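PDB 4ZGP: translation initiation factor eIF2 assembly protein from Schizosaccharomyces pombe, which acts as an ATP-dependent chaperone that binds the gamma subunit of eIF2 and allows it to assemble with the alpha and beta subunits. Local coordinates for residues 114-119 with 153-158. Sequence-based numbering, arbitrary orientation.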
# COMPACT_ATOMS: atom_id res chain seq x y z
N PRO A 114 7.61 -0.17 7.64
CA PRO A 114 6.40 -0.32 8.45
C PRO A 114 5.18 0.29 7.79
O PRO A 114 5.34 1.23 7.03
CB PRO A 114 6.74 0.45 9.71
CG PRO A 114 7.61 1.60 9.16
CD PRO A 114 8.43 0.98 8.06
N LYS A 115 3.99 -0.23 8.09
CA LYS A 115 2.74 0.45 7.68
C LYS A 115 1.63 -0.01 8.64
O LYS A 115 1.83 -0.96 9.39
CB LYS A 115 2.39 0.15 6.21
CG LYS A 115 2.08 -1.31 5.92
CD LYS A 115 1.76 -1.58 4.43
CE LYS A 115 0.35 -1.12 4.08
NZ LYS A 115 0.01 -1.28 2.62
N LEU A 116 0.49 0.68 8.65
CA LEU A 116 -0.66 0.13 9.37
C LEU A 116 -1.54 -0.56 8.33
O LEU A 116 -1.02 -1.08 7.34
CB LEU A 116 -1.41 1.19 10.17
CG LEU A 116 -0.59 1.96 11.21
CD1 LEU A 116 -1.50 2.80 12.09
CD2 LEU A 116 0.29 1.04 12.07
N ASN A 117 -2.85 -0.61 8.57
CA ASN A 117 -3.68 -1.48 7.76
C ASN A 117 -3.66 -1.11 6.29
O ASN A 117 -3.75 -1.99 5.44
CB ASN A 117 -5.13 -1.50 8.25
CG ASN A 117 -5.27 -1.82 9.75
OD1 ASN A 117 -4.58 -1.23 10.59
ND2 ASN A 117 -6.18 -2.74 10.08
N TRP A 118 -3.57 0.18 5.98
CA TRP A 118 -3.66 0.57 4.56
C TRP A 118 -2.47 1.36 4.03
O TRP A 118 -2.03 1.09 2.91
CB TRP A 118 -4.92 1.40 4.28
CG TRP A 118 -6.19 0.71 4.66
CD1 TRP A 118 -6.93 -0.17 3.90
CD2 TRP A 118 -6.86 0.82 5.91
NE1 TRP A 118 -8.02 -0.61 4.61
CE2 TRP A 118 -8.02 0.00 5.84
CE3 TRP A 118 -6.62 1.56 7.08
CZ2 TRP A 118 -8.90 -0.12 6.90
CZ3 TRP A 118 -7.50 1.44 8.13
CH2 TRP A 118 -8.64 0.61 8.04
N SER A 119 -1.96 2.31 4.80
CA SER A 119 -1.06 3.32 4.25
C SER A 119 0.39 3.20 4.72
O SER A 119 0.67 3.12 5.91
CB SER A 119 -1.58 4.72 4.58
OG SER A 119 -2.95 4.85 4.23
N HIS A 153 -4.20 9.27 8.89
CA HIS A 153 -5.48 9.10 8.22
C HIS A 153 -6.05 7.70 8.45
O HIS A 153 -7.27 7.55 8.63
CB HIS A 153 -5.36 9.36 6.72
CG HIS A 153 -6.69 9.41 6.04
ND1 HIS A 153 -7.51 10.52 6.08
CD2 HIS A 153 -7.38 8.47 5.34
CE1 HIS A 153 -8.62 10.28 5.41
NE2 HIS A 153 -8.57 9.04 4.95
N ASP A 154 -5.19 6.69 8.45
CA ASP A 154 -5.61 5.33 8.78
C ASP A 154 -6.21 5.28 10.19
O ASP A 154 -7.22 4.61 10.43
CB ASP A 154 -4.42 4.35 8.74
CG ASP A 154 -4.02 3.93 7.32
OD1 ASP A 154 -4.45 4.56 6.33
OD2 ASP A 154 -3.23 2.97 7.22
N LEU A 155 -5.53 5.96 11.11
CA LEU A 155 -5.88 5.91 12.53
C LEU A 155 -7.18 6.65 12.88
O LEU A 155 -7.89 6.26 13.80
CB LEU A 155 -4.73 6.47 13.37
CG LEU A 155 -3.57 5.49 13.59
CD1 LEU A 155 -2.51 6.09 14.49
CD2 LEU A 155 -4.08 4.17 14.18
N ASN A 156 -7.49 7.71 12.14
CA ASN A 156 -8.59 8.59 12.52
C ASN A 156 -9.74 8.73 11.51
O ASN A 156 -10.83 9.15 11.88
CB ASN A 156 -8.03 9.99 12.81
CG ASN A 156 -6.95 9.98 13.88
OD1 ASN A 156 -7.11 9.38 14.94
ND2 ASN A 156 -5.83 10.64 13.59
N HIS A 157 -9.50 8.39 10.25
CA HIS A 157 -10.47 8.70 9.21
C HIS A 157 -10.68 7.60 8.18
O HIS A 157 -11.22 7.87 7.10
CB HIS A 157 -10.05 9.96 8.46
CG HIS A 157 -9.95 11.18 9.32
ND1 HIS A 157 -11.04 11.72 9.98
CD2 HIS A 157 -8.89 11.96 9.65
CE1 HIS A 157 -10.65 12.78 10.67
NE2 HIS A 157 -9.36 12.95 10.48
N ALA A 158 -10.29 6.37 8.50
CA ALA A 158 -10.24 5.30 7.51
C ALA A 158 -11.59 5.02 6.84
O ALA A 158 -11.63 4.63 5.67
CB ALA A 158 -9.71 4.02 8.13
O HOH W 1 -0.55 3.35 8.07
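Asp-154 reaches from helix 149-157 into the turn formed by Leu-116 to Ser-119, and its carboxylate takes two amides and a hydroxyl from there. Its CB lies in the plane of the Trp-118 ring, at the edge. One bond further, CG is 3.5 Å from Trp-118 CE3, with carboxylate and indole planes almost perpendicular (87°). OD1 accepts the hydroxyl of Ser-119 in a short bond, OG to OD1 2.6 Å, entering on the syn side but tilted from the carboxylate plane. OD2 takes two backbone amides: Ser-119 N arrives on its syn lone pair at 2.8 Å, whereas Trp-118 N, 3.1 Å away from OD2, comes from above the plane. A water gives OD2 a third donor and also bridges Leu-116 N and Ser-119 O, tying the buried carboxylate to both ends of the turn. With CG of Trp-118 beside its own backbone N (chi1 -57°), the indole reaches Ala-158, whose CB lies 3.4 Å from CZ3; its NE1 bonds to Val-29 O. Beyond the polar cluster, Leu-116 CD1 presses on Leu-155 CD2 at 3.6 Å, the two side chains crossing nearly at right angles. An alanine in place of Asp-154 would probably leave the amides of Trp-118 and Ser-119 without their common acceptor and the Ser-119 hydroxyl free to turn. Lys-115 NZ, bonded to Trp-118 O, also forms a salt bridge with Asp-258; Lys-115, Trp-118 and Asp-258 are ATP-binding residues, consistent with a second-shell aspartate that helps to position a nucleotide-binding turn of the ATP-grasp fold.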